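ATP synthase subunit s, mitochondrial (Bos taurus, PDB 3E4G) helps regulate mitochondrial ATP synthase, being necessary for its proton conduction and blocking a proton leak through an alternative exit pathway. Local coordinates at residues W3-L6 with N7-N11; S28-L31 with L32-A36. The protein carries 1 engineered substitution. All blocks are in the same frame, centred on the assembly; numbering follows the deposited sequence.

Overall arrangement
The chain opens with helix 2-11, and contact 1 (3-6 with 7-11) lies wholly within it, closing helical turns. Helix 15-21 then intervenes, and contact 2 (28-31 with 32-36) follows on the last turns of helix 23-33 and the loop that leads into strand 37-40. The two contacts stand in series, neither nested nor crossed, with centres about 13 Å apart, and both belong to the N-terminal domain that precedes the leucine-rich repeats. They meet where the end of helix 2-11 touches the end of helix 23-33: the carbonyl of Phe10 receives a probable hydrogen bond from Arg33. Contact 2 also reaches the magnesium site and the first strands of the repeat sheet.

Contact 1 (W3-L6 with N7-N11); sequences WEWL and NAVFN. Engineered in segment 3-6: Glu4 (natural residue Gly).
Two side-chain pairs, each four residues apart, line one flank of this helix: Trp5 with Val9 and Leu6 with Phe10. In the first, a methyl of Val9 sits over one face of the indole: CG1 lies 4.1 Å from the centroid of the Trp5 six-membered ring, a CH-pi contact offset toward the rim, and comes closest to CZ2. The valine places CG1 between its backbone N and carbonyl carbon (chi1 78°), which brings this methyl up to the ring. In the second pair the side chains run alongside each other, and Leu6 CD1 meets Phe10 CE2 at 3.7 Å. Trimming Phe10 to an alanine here is likely to leave Leu6 CD1 without its aromatic neighbour and open a gap along this flank.

The polar part is main-chain helix bonding. Asn7 N binds Trp3 O at 3.0 Å, and Ala8 N binds Glu4 O. Val9 N binds Trp5 O at 2.9 Å, and Phe10 N to Leu6 O continues the pattern. Glu4, an engineered residue, turns its carboxylate to the Ser1 amino group.

The helix is the first of the N-terminal domain. Phe10 packs on Cys34, just beyond helix 23-33, whose Arg33 hydrogen-bonds to Phe10 O, while Asn7 rests on Cys72, in the loop after strand 63-69.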
loop_
_atom_site.group_PDB
_atom_site.type_symbol
_atom_site.label_atom_id
_atom_site.label_comp_id
_atom_site.label_asym_id
_atom_site.label_seq_id
_atom_site.Cartn_x
_atom_site.Cartn_y
_atom_site.Cartn_z
ATOM N N TRP A 3 -7.483 6.281 21.705
ATOM C CA TRP A 3 -7.503 6.343 20.232
ATOM C C TRP A 3 -6.205 5.734 19.664
ATOM O O TRP A 3 -6.228 5.081 18.615
ATOM C CB TRP A 3 -7.645 7.771 19.805
ATOM C CG TRP A 3 -8.945 8.376 19.928
ATOM C CD1 TRP A 3 -9.275 9.564 20.554
ATOM C CD2 TRP A 3 -10.140 7.904 19.307
ATOM N NE1 TRP A 3 -10.644 9.837 20.370
ATOM C CE2 TRP A 3 -11.185 8.822 19.617
ATOM C CE3 TRP A 3 -10.435 6.786 18.524
ATOM C CZ2 TRP A 3 -12.488 8.643 19.164
ATOM C CZ3 TRP A 3 -11.736 6.611 18.084
ATOM C CH2 TRP A 3 -12.744 7.528 18.411
ATOM N N GLU A 4 -5.062 5.963 20.312
ATOM C CA GLU A 4 -3.830 5.334 19.875
ATOM C C GLU A 4 -3.920 3.858 19.933
ATOM O O GLU A 4 -3.498 3.129 19.000
ATOM C CB GLU A 4 -2.640 5.841 20.669
ATOM C CG GLU A 4 -2.324 7.214 20.352
ATOM C CD GLU A 4 -1.200 7.720 21.266
ATOM O OE1 GLU A 4 -0.163 8.020 20.735
ATOM O OE2 GLU A 4 -1.396 7.738 22.478
ATOM N N TRP A 5 -4.435 3.326 21.044
ATOM C CA TRP A 5 -4.603 1.873 21.185
ATOM C C TRP A 5 -5.552 1.359 20.052
ATOM O O TRP A 5 -5.265 0.310 19.458
ATOM C CB TRP A 5 -5.167 1.523 22.581
ATOM C CG TRP A 5 -5.593 0.077 22.615
ATOM C CD1 TRP A 5 -4.803 -0.999 22.695
ATOM C CD2 TRP A 5 -6.946 -0.372 22.403
ATOM N NE1 TRP A 5 -5.602 -2.158 22.549
ATOM C CE2 TRP A 5 -6.898 -1.772 22.352
ATOM C CE3 TRP A 5 -8.178 0.287 22.242
ATOM C CZ2 TRP A 5 -8.043 -2.570 22.128
ATOM C CZ3 TRP A 5 -9.320 -0.509 22.041
ATOM C CH2 TRP A 5 -9.224 -1.892 21.982
ATOM N N LEU A 6 -6.632 2.044 19.844
ATOM C CA LEU A 6 -7.616 1.590 18.881
ATOM C C LEU A 6 -6.982 1.514 17.478
ATOM O O LEU A 6 -7.147 0.514 16.743
ATOM C CB LEU A 6 -8.809 2.531 18.881
ATOM C CG LEU A 6 -10.016 2.082 18.061
ATOM C CD1 LEU A 6 -10.628 0.820 18.626
ATOM C CD2 LEU A 6 -11.016 3.241 17.897
ATOM N N ASN A 7 -6.239 2.562 17.069
ATOM C CA ASN A 7 -5.585 2.513 15.765
ATOM C C ASN A 7 -4.594 1.379 15.700
ATOM O O ASN A 7 -4.475 0.707 14.655
ATOM C CB ASN A 7 -4.940 3.880 15.463
ATOM C CG ASN A 7 -5.944 4.930 14.946
ATOM O OD1 ASN A 7 -6.985 4.674 14.439
ATOM N ND2 ASN A 7 -5.487 6.164 15.034
ATOM N N ALA A 8 -3.852 1.168 16.797
ATOM C CA ALA A 8 -2.889 0.111 16.799
ATOM C C ALA A 8 -3.564 -1.250 16.648
ATOM O O ALA A 8 -3.073 -2.076 15.851
ATOM C CB ALA A 8 -2.026 0.141 18.081
ATOM N N VAL A 9 -4.631 -1.529 17.351
ATOM C CA VAL A 9 -5.257 -2.837 17.258
ATOM C C VAL A 9 -5.974 -3.007 15.900
ATOM O O VAL A 9 -6.119 -4.147 15.448
ATOM C CB VAL A 9 -6.167 -3.115 18.455
ATOM C CG1 VAL A 9 -7.483 -2.449 18.394
ATOM C CG2 VAL A 9 -6.146 -4.514 18.840
ATOM N N PHE A 10 -6.428 -1.929 15.293
ATOM C CA PHE A 10 -6.941 -2.040 13.908
ATOM C C PHE A 10 -5.855 -2.537 12.966
ATOM O O PHE A 10 -6.138 -3.220 11.961
ATOM C CB PHE A 10 -7.542 -0.725 13.427
ATOM C CG PHE A 10 -9.026 -0.627 13.700
ATOM C CD1 PHE A 10 -9.942 -0.511 12.657
ATOM C CD2 PHE A 10 -9.539 -0.671 15.022
ATOM C CE1 PHE A 10 -11.297 -0.455 12.835
ATOM C CE2 PHE A 10 -10.905 -0.604 15.231
ATOM C CZ PHE A 10 -11.801 -0.459 14.167
ATOM N N ASN A 11 -4.640 -2.125 13.215
ATOM C CA ASN A 11 -3.488 -2.455 12.338
ATOM C C ASN A 11 -2.793 -3.744 12.695
ATOM O O ASN A 11 -2.169 -4.360 11.810
ATOM C CB ASN A 11 -2.497 -1.282 12.305
ATOM C CG ASN A 11 -2.973 -0.209 11.367
ATOM O OD1 ASN A 11 -3.527 0.862 11.827
ATOM N ND2 ASN A 11 -2.810 -0.402 10.106
#

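Contact 2 (S28-L31 with L32-A36); sequences SEWL and LRCGA. With MG (magnesium ion), chain B.
Leu31 O accepts two backbone N-H groups where the helix ends: Ala36 N at 2.8 Å, from above the carbonyl plane, and Cys34 N, weakly, at 3.1 Å. With Gly35 N bound to Leu32 O, this makes a Schellman motif, and Gly35 takes the positive phi (79°) of its C-prime position. Cys34 N is shared, its other bond going to Trp30 O.

Arg33 folds back along the helix. Trp30 CA sits over the centre of one guanidinium face, 3.6 Å from its plane, and the guanidinium stands 74° from the indole. Glu29 and Arg33 are joined only weakly, through a water; the stronger partners of Glu29 are Arg17 and Arg25, and NE of Arg33 reaches Phe10 O. Cys34 SG approaches the Trp30 five-membered ring obliquely, 4.4 Å from its centroid, its chi1 of -69° setting the sulfur beside the backbone N. Leu31 CD2 meets Ala36 CB at 3.8 Å, and both residues touch strand 63-69.

The turn leaves Gly35 O pointing outward to magnesium, 2.2 Å away, where Thr69 O and three waters also bind. Neutral carbonyl and water ligands would probably leave much of the ion's charge uncompensated within this shell.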
loop_
_atom_site.group_PDB
_atom_site.type_symbol
_atom_site.label_atom_id
_atom_site.label_comp_id
_atom_site.label_asym_id
_atom_site.label_seq_id
_atom_site.Cartn_x
_atom_site.Cartn_y
_atom_site.Cartn_z
ATOM N N SER A 28 -7.099 -8.542 3.346
ATOM C CA SER A 28 -8.340 -7.915 2.934
ATOM C C SER A 28 -9.118 -7.412 4.154
ATOM O O SER A 28 -9.694 -6.332 4.140
ATOM C CB SER A 28 -9.244 -8.910 2.181
ATOM O OG SER A 28 -8.653 -9.344 0.946
ATOM N N GLU A 29 -9.149 -8.246 5.180
ATOM C CA GLU A 29 -9.854 -7.878 6.446
ATOM C C GLU A 29 -9.187 -6.644 7.059
ATOM O O GLU A 29 -9.862 -5.696 7.510
ATOM C CB GLU A 29 -9.838 -9.043 7.398
ATOM C CG GLU A 29 -10.789 -10.173 6.945
ATOM C CD GLU A 29 -10.648 -11.463 7.625
ATOM O OE1 GLU A 29 -9.773 -11.652 8.461
ATOM O OE2 GLU A 29 -11.523 -12.350 7.296
ATOM N N TRP A 30 -7.868 -6.647 7.168
ATOM C CA TRP A 30 -7.110 -5.494 7.677
ATOM C C TRP A 30 -7.440 -4.231 6.883
ATOM O O TRP A 30 -7.781 -3.177 7.439
ATOM C CB TRP A 30 -5.601 -5.793 7.627
ATOM C CG TRP A 30 -4.743 -4.593 7.763
ATOM C CD1 TRP A 30 -4.679 -3.681 8.781
ATOM C CD2 TRP A 30 -3.797 -4.126 6.779
ATOM N NE1 TRP A 30 -3.755 -2.711 8.515
ATOM C CE2 TRP A 30 -3.188 -2.962 7.275
ATOM C CE3 TRP A 30 -3.400 -4.624 5.514
ATOM C CZ2 TRP A 30 -2.232 -2.233 6.555
ATOM C CZ3 TRP A 30 -2.448 -3.928 4.811
ATOM C CH2 TRP A 30 -1.890 -2.748 5.296
ATOM N N LEU A 31 -7.338 -4.329 5.558
ATOM C CA LEU A 31 -7.556 -3.123 4.736
ATOM C C LEU A 31 -8.971 -2.618 4.895
ATOM O O LEU A 31 -9.193 -1.419 5.133
ATOM C CB LEU A 31 -7.187 -3.434 3.283
ATOM C CG LEU A 31 -5.651 -3.452 3.116
ATOM C CD1 LEU A 31 -5.203 -4.279 1.907
ATOM C CD2 LEU A 31 -5.074 -2.050 3.025
ATOM N N LEU A 32 -9.968 -3.499 4.770
ATOM C CA LEU A 32 -11.332 -2.971 4.815
ATOM C C LEU A 32 -11.687 -2.480 6.240
ATOM O O LEU A 32 -12.370 -1.460 6.366
ATOM C CB LEU A 32 -12.384 -3.933 4.281
ATOM C CG LEU A 32 -12.588 -3.853 2.755
ATOM C CD1 LEU A 32 -11.335 -4.247 1.927
ATOM C CD2 LEU A 32 -13.765 -4.790 2.385
ATOM N N ARG A 33 -11.217 -3.140 7.300
ATOM C CA ARG A 33 -11.559 -2.638 8.648
ATOM C C ARG A 33 -10.930 -1.271 8.876
ATOM O O ARG A 33 -11.432 -0.476 9.687
ATOM C CB ARG A 33 -11.207 -3.654 9.772
ATOM C CG ARG A 33 -9.739 -3.766 10.091
ATOM C CD ARG A 33 -9.454 -5.107 10.740
ATOM N NE ARG A 33 -8.077 -5.160 11.226
ATOM C CZ ARG A 33 -7.334 -6.257 11.299
ATOM N NH1 ARG A 33 -7.857 -7.443 10.953
ATOM N NH2 ARG A 33 -6.071 -6.167 11.700
ATOM N N CYS A 34 -9.808 -0.975 8.173
ATOM C CA CYS A 34 -9.118 0.285 8.267
ATOM C C CYS A 34 -9.579 1.298 7.220
ATOM O O CYS A 34 -8.922 2.344 7.046
ATOM C CB CYS A 34 -7.592 0.076 8.167
ATOM S SG CYS A 34 -6.871 -0.743 9.586
ATOM N N GLY A 35 -10.716 1.059 6.555
ATOM C CA GLY A 35 -11.252 2.053 5.627
ATOM C C GLY A 35 -10.587 2.079 4.272
ATOM O O GLY A 35 -10.677 3.112 3.572
ATOM N N ALA A 36 -9.926 0.999 3.863
ATOM C CA ALA A 36 -9.398 0.834 2.542
ATOM C C ALA A 36 -10.282 -0.148 1.737
ATOM O O ALA A 36 -11.251 -0.753 2.272
ATOM C CB ALA A 36 -7.934 0.394 2.596
HETATM MG MG MG B . -11.710 4.532 2.189
HETATM O O HOH W 1 -6.874 -10.151 9.455
HETATM O O HOH W 2 -12.529 5.734 4.243
HETATM O O HOH W 3 -12.781 6.074 0.738
HETATM O O HOH W 4 -13.688 3.169 2.364
#